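Lmo0651 protein (Listeria monocytogenes serovar 1/2a, PDB 6EP3) probably binds specific DNA sites as a GntR-family transcription factor, controls expression of the Agr system and mediates virulence. Local coordinates at residues Tyr103-Glu108 against Glu188-Gly193; Asn180-Gln185 against Ile202-Ala207. One frame throughout, in Å; residues are numbered along the deposited sequence.

Interaction 1 (Tyr103-Glu108 against Glu188-Gly193); sequences YEMDLE and ELLAEG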
loop_
_atom_site.group_PDB
_atom_site.type_symbol
_atom_site.label_atom_id
_atom_site.label_comp_id
_atom_site.label_asym_id
_atom_site.label_seq_id
_atom_site.Cartn_x
_atom_site.Cartn_y
_atom_site.Cartn_z
ATOM N N TYR B 103 15.166 -7.544 -17.523
ATOM C CA TYR B 103 15.443 -6.153 -17.201
ATOM C C TYR B 103 16.901 -5.980 -16.782
ATOM O O TYR B 103 17.600 -6.936 -16.435
ATOM C CB TYR B 103 14.515 -5.655 -16.093
ATOM C CG TYR B 103 13.053 -5.668 -16.464
ATOM C CD1 TYR B 103 12.070 -5.827 -15.493
ATOM C CD2 TYR B 103 12.654 -5.512 -17.783
ATOM C CE1 TYR B 103 10.733 -5.830 -15.829
ATOM C CE2 TYR B 103 11.320 -5.514 -18.130
ATOM C CZ TYR B 103 10.361 -5.674 -17.150
ATOM O OH TYR B 103 9.027 -5.680 -17.495
ATOM N N GLU B 104 17.346 -4.729 -16.792
ATOM C CA GLU B 104 18.686 -4.367 -16.351
ATOM C C GLU B 104 18.608 -3.895 -14.905
ATOM O O GLU B 104 18.124 -2.793 -14.629
ATOM C CB GLU B 104 19.248 -3.276 -17.258
ATOM C CG GLU B 104 20.750 -3.243 -17.386
ATOM C CD GLU B 104 21.205 -2.182 -18.366
ATOM O OE1 GLU B 104 21.329 -1.010 -17.954
ATOM O OE2 GLU B 104 21.411 -2.514 -19.555
ATOM N N MET B 105 19.094 -4.725 -13.987
ATOM C CA MET B 105 19.079 -4.380 -12.573
ATOM C C MET B 105 20.216 -3.417 -12.254
ATOM O O MET B 105 21.370 -3.662 -12.620
ATOM C CB MET B 105 19.202 -5.640 -11.719
ATOM C CG MET B 105 18.151 -6.695 -12.007
ATOM S SD MET B 105 18.481 -8.213 -11.094
ATOM C CE MET B 105 18.699 -9.376 -12.436
ATOM N N ASP B 106 19.887 -2.319 -11.574
ATOM C CA ASP B 106 20.888 -1.358 -11.109
ATOM C C ASP B 106 21.652 -1.986 -9.948
ATOM O O ASP B 106 21.446 -1.664 -8.775
ATOM C CB ASP B 106 20.233 -0.045 -10.696
ATOM C CG ASP B 106 21.198 1.125 -10.721
ATOM O OD1 ASP B 106 20.787 2.227 -11.141
ATOM O OD2 ASP B 106 22.367 0.949 -10.317
ATOM N N LEU B 107 22.555 -2.910 -10.286
ATOM C CA LEU B 107 23.316 -3.616 -9.261
ATOM C C LEU B 107 24.376 -2.735 -8.615
ATOM O O LEU B 107 24.842 -3.058 -7.515
ATOM C CB LEU B 107 23.974 -4.862 -9.857
ATOM C CG LEU B 107 22.999 -5.919 -10.375
ATOM C CD1 LEU B 107 23.759 -7.093 -10.953
ATOM C CD2 LEU B 107 22.070 -6.377 -9.259
ATOM N N GLU B 108 24.762 -1.631 -9.262
ATOM C CA GLU B 108 25.721 -0.720 -8.644
ATOM C C GLU B 108 25.076 0.059 -7.508
ATOM O O GLU B 108 25.684 0.249 -6.446
ATOM C CB GLU B 108 26.283 0.235 -9.691
ATOM C CG GLU B 108 27.075 -0.453 -10.779
ATOM C CD GLU B 108 27.200 0.402 -12.016
ATOM O OE1 GLU B 108 26.465 1.408 -12.113
ATOM O OE2 GLU B 108 28.026 0.068 -12.891
ATOM N N GLU B 188 25.857 -10.604 -4.959
ATOM C CA GLU B 188 26.796 -11.375 -5.764
ATOM C C GLU B 188 26.078 -12.400 -6.629
ATOM O O GLU B 188 26.418 -12.573 -7.806
ATOM C CB GLU B 188 27.823 -12.060 -4.863
ATOM C CG GLU B 188 28.949 -11.150 -4.410
ATOM C CD GLU B 188 29.961 -11.857 -3.530
ATOM O OE1 GLU B 188 29.995 -13.106 -3.536
ATOM O OE2 GLU B 188 30.723 -11.159 -2.831
ATOM N N LEU B 189 25.083 -13.089 -6.071
ATOM C CA LEU B 189 24.337 -14.052 -6.869
ATOM C C LEU B 189 23.595 -13.358 -8.001
ATOM O O LEU B 189 23.597 -13.843 -9.138
ATOM C CB LEU B 189 23.374 -14.839 -5.986
ATOM C CG LEU B 189 24.052 -15.753 -4.965
ATOM C CD1 LEU B 189 23.038 -16.271 -3.965
ATOM C CD2 LEU B 189 24.762 -16.905 -5.657
ATOM N N LEU B 190 23.011 -12.187 -7.727
ATOM C CA LEU B 190 22.345 -11.446 -8.791
ATOM C C LEU B 190 23.335 -11.038 -9.873
ATOM O O LEU B 190 23.052 -11.179 -11.068
ATOM C CB LEU B 190 21.645 -10.216 -8.215
ATOM C CG LEU B 190 20.374 -10.473 -7.404
ATOM C CD1 LEU B 190 19.786 -9.165 -6.908
ATOM C CD2 LEU B 190 19.357 -11.247 -8.231
ATOM N N ALA B 191 24.522 -10.574 -9.470
ATOM C CA ALA B 191 25.516 -10.142 -10.444
ATOM C C ALA B 191 26.039 -11.307 -11.273
ATOM O O ALA B 191 26.394 -11.121 -12.443
ATOM C CB ALA B 191 26.668 -9.429 -9.735
ATOM N N GLU B 192 26.095 -12.504 -10.693
ATOM C CA GLU B 192 26.536 -13.689 -11.417
ATOM C C GLU B 192 25.415 -14.362 -12.196
ATOM O O GLU B 192 25.688 -15.278 -12.979
ATOM C CB GLU B 192 27.157 -14.700 -10.449
ATOM C CG GLU B 192 28.512 -14.279 -9.905
ATOM C CD GLU B 192 28.908 -15.049 -8.662
ATOM O OE1 GLU B 192 29.706 -14.514 -7.861
ATOM O OE2 GLU B 192 28.421 -16.185 -8.486
ATOM N N GLY B 193 24.168 -13.951 -11.984
ATOM C CA GLY B 193 23.052 -14.504 -12.720
ATOM C C GLY B 193 22.410 -15.725 -12.105
ATOM O O GLY B 193 21.545 -16.335 -12.743
#
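L107, the first residue of helix 107-123, lays its two methyl branches against the last turn of helix 173-192, where L190 and A191 receive them. With chi1 at -63°, CG lies anti to the carbonyl carbon, and the CA-CB bond already points at the opposite helix. CB and CG themselves stay short of the other segment; the touching begins at the fork. CD1 of L107 reaches the backbone, 3.6 Å from CA of A191, and also lies 3.9 Å from CB of the same alanine. With only a methyl at A191, the branch lies against both the backbone and the side chain. The other branch, CD2 of L107, meets CB of L190 at 4.0 Å, and the two leucine side chains cross obliquely.

M105, in the loop before the helix, adds a looser touch: its SD stands 4.3 Å from CD2 of L190. F143 touches both M105 and L107, while L190 also packs on I95 of helix 77-101 and A198 of helix 195-219, so the buried leucine ties this corner to the helical bundle of the FCD domain.

Both helix ends are marked by standard features. D106 is the N-cap residue of helix 107-123, its OD2 accepting a hydrogen bond from the backbone N of K109. Helix 173-192 closes in a Schellman motif at G193, whose positive phi of 89° suits glycine; its N bonds to O of L190 at 3.1 Å.

No hydrogen bond or salt bridge spans the two segments, so their cohesion comes from van der Waals contact and apolar burial, 167 Å² in all, with no directional bond between them.

Interaction 2 (Asn180-Gln185 against Ile202-Ala207); sequences NKKSNQ and IKSMFA
S204 and M205 of helix 195-219 face K182 of helix 173-192, meeting different parts of the lysine side chain. Before them, I202 opens the segment on the other side of its helix; its CA-CB bond points away from segment 180-185, and the side chain packs on V91 of helix 77-101 and on I186. K203 follows and touches E88 of helix 77-101.

S204 then turns back to the contact. Its OG, anti to the backbone N at chi1 167°, lies 4.0 Å from CE of K182, a van der Waals touch near the far end of the lysine. The lysine chain is bent at chi2 (-71°) and again at chi4, rather than running out straight.

M205 makes the inner half of the contact: its CG sits 4.1 Å from CB of K182. This is also the closest CA pair of the two segments, CA of M205 lying 6.6 Å from CA of K182. Beyond CG the methionine chain bends at chi3, and its side chain also touches I186 of helix 173-192. Helices 173-192 and 195-219 form an antiparallel helical hairpin, joined by a short turn, within the all-helical FCD domain of this GntR-family regulator; K182 and M205 belong to its adjoining faces. The lysine also touches T201, one helical turn before M205.

F206 turns to helix 77-101, where its side chain meets I87 and E88; CG2 of I202 lies in the plane of its ring, at the edge. A207 ends the segment with its N bonded to O of K203 at 2.9 Å, continuing the helix.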
loop_
_atom_site.group_PDB
_atom_site.type_symbol
_atom_site.label_atom_id
_atom_site.label_comp_id
_atom_site.label_asym_id
_atom_site.label_seq_id
_atom_site.Cartn_x
_atom_site.Cartn_y
_atom_site.Cartn_z
ATOM N N ASN B 180 24.374 -8.253 6.837
ATOM C CA ASN B 180 25.242 -7.652 5.829
ATOM C C ASN B 180 25.817 -8.717 4.897
ATOM O O ASN B 180 25.872 -8.525 3.673
ATOM C CB ASN B 180 26.371 -6.868 6.498
ATOM C CG ASN B 180 25.869 -5.681 7.301
ATOM O OD1 ASN B 180 24.691 -5.316 7.234
ATOM N ND2 ASN B 180 26.770 -5.061 8.057
ATOM N N LYS B 181 26.256 -9.846 5.462
ATOM C CA LYS B 181 26.777 -10.935 4.643
ATOM C C LYS B 181 25.707 -11.479 3.708
ATOM O O LYS B 181 25.985 -11.775 2.541
ATOM C CB LYS B 181 27.322 -12.052 5.536
ATOM C CG LYS B 181 27.617 -13.352 4.791
ATOM C CD LYS B 181 28.272 -14.389 5.696
ATOM C CE LYS B 181 27.279 -14.965 6.698
ATOM N NZ LYS B 181 27.942 -15.875 7.677
ATOM N N LYS B 182 24.475 -11.612 4.201
ATOM C CA LYS B 182 23.391 -12.099 3.355
ATOM C C LYS B 182 23.092 -11.120 2.229
ATOM O O LYS B 182 22.860 -11.527 1.085
ATOM C CB LYS B 182 22.141 -12.341 4.199
ATOM C CG LYS B 182 22.099 -13.708 4.860
ATOM C CD LYS B 182 21.865 -14.808 3.835
ATOM C CE LYS B 182 22.091 -16.185 4.433
ATOM N NZ LYS B 182 23.513 -16.379 4.839
ATOM N N SER B 183 23.101 -9.821 2.534
ATOM C CA SER B 183 22.870 -8.811 1.508
ATOM C C SER B 183 23.952 -8.866 0.438
ATOM O O SER B 183 23.659 -8.777 -0.763
ATOM C CB SER B 183 22.826 -7.426 2.151
ATOM O OG SER B 183 21.972 -7.431 3.282
ATOM N N ASN B 184 25.211 -9.024 0.856
ATOM C CA ASN B 184 26.294 -9.139 -0.115
ATOM C C ASN B 184 26.171 -10.414 -0.944
ATOM O O ASN B 184 26.452 -10.407 -2.147
ATOM C CB ASN B 184 27.648 -9.095 0.589
ATOM C CG ASN B 184 28.793 -9.250 -0.377
ATOM O OD1 ASN B 184 29.126 -8.320 -1.110
ATOM N ND2 ASN B 184 29.398 -10.431 -0.396
ATOM N N GLN B 185 25.759 -11.517 -0.317
ATOM C CA GLN B 185 25.550 -12.759 -1.053
ATOM C C GLN B 185 24.456 -12.594 -2.099
ATOM O O GLN B 185 24.575 -13.091 -3.225
ATOM C CB GLN B 185 25.176 -13.876 -0.078
ATOM C CG GLN B 185 26.333 -14.714 0.419
ATOM C CD GLN B 185 25.917 -15.680 1.513
ATOM O OE1 GLN B 185 24.763 -16.108 1.575
ATOM N NE2 GLN B 185 26.853 -16.021 2.389
ATOM N N ILE B 202 17.381 -14.778 -0.352
ATOM C CA ILE B 202 16.423 -13.796 0.156
ATOM C C ILE B 202 15.456 -14.462 1.125
ATOM O O ILE B 202 15.159 -13.938 2.210
ATOM C CB ILE B 202 15.667 -13.141 -1.013
ATOM C CG1 ILE B 202 16.616 -12.318 -1.880
ATOM C CG2 ILE B 202 14.519 -12.284 -0.497
ATOM C CD1 ILE B 202 15.985 -11.842 -3.166
ATOM N N LYS B 203 14.941 -15.627 0.731
ATOM C CA LYS B 203 14.001 -16.353 1.576
ATOM C C LYS B 203 14.645 -16.748 2.898
ATOM O O LYS B 203 14.026 -16.619 3.962
ATOM C CB LYS B 203 13.483 -17.581 0.828
ATOM C CG LYS B 203 12.674 -18.543 1.676
ATOM C CD LYS B 203 12.025 -19.620 0.817
ATOM C CE LYS B 203 11.151 -20.540 1.654
ATOM N NZ LYS B 203 10.499 -21.599 0.830
ATOM N N SER B 204 15.896 -17.211 2.853
ATOM C CA SER B 204 16.607 -17.577 4.075
ATOM C C SER B 204 16.820 -16.367 4.976
ATOM O O SER B 204 16.655 -16.455 6.200
ATOM C CB SER B 204 17.949 -18.215 3.720
ATOM O OG SER B 204 18.787 -18.315 4.857
ATOM N N MET B 205 17.199 -15.232 4.384
ATOM C CA MET B 205 17.361 -13.998 5.145
ATOM C C MET B 205 16.080 -13.642 5.880
ATOM O O MET B 205 16.092 -13.357 7.087
ATOM C CB MET B 205 17.771 -12.863 4.204
ATOM C CG MET B 205 18.151 -11.565 4.904
ATOM S SD MET B 205 18.453 -10.196 3.759
ATOM C CE MET B 205 16.820 -10.000 3.042
ATOM N N PHE B 206 14.957 -13.655 5.160
ATOM C CA PHE B 206 13.689 -13.282 5.775
ATOM C C PHE B 206 13.273 -14.290 6.841
ATOM O O PHE B 206 12.740 -13.906 7.887
ATOM C CB PHE B 206 12.607 -13.138 4.705
ATOM C CG PHE B 206 12.584 -11.787 4.048
ATOM C CD1 PHE B 206 11.944 -10.717 4.649
ATOM C CD2 PHE B 206 13.228 -11.583 2.840
ATOM C CE1 PHE B 206 11.928 -9.473 4.044
ATOM C CE2 PHE B 206 13.222 -10.341 2.234
ATOM C CZ PHE B 206 12.572 -9.286 2.838
ATOM N N ALA B 207 13.535 -15.579 6.612
ATOM C CA ALA B 207 13.176 -16.586 7.607
ATOM C C ALA B 207 13.971 -16.398 8.891
ATOM O O ALA B 207 13.417 -16.482 9.999
ATOM C CB ALA B 207 13.402 -17.987 7.040
#

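Helix 173-192 is common to both interactions, whose centres lie 15 Å apart on the same side of the chain's centre. Along the chain the segments alternate: 103-108, 180-185, 188-193 and 202-207. Interaction 2 joins the two arms of the closing hairpin, helices 173-192 and 195-219, about 17 Å from the centre of the chain; interaction 1, about 24 Å out, joins the end of the first arm to the start of helix 107-123. One helix thus packs locally on its successor and, over a much longer sequence separation, on an earlier helix, tying early and late parts of the FCD domain into a single bundle.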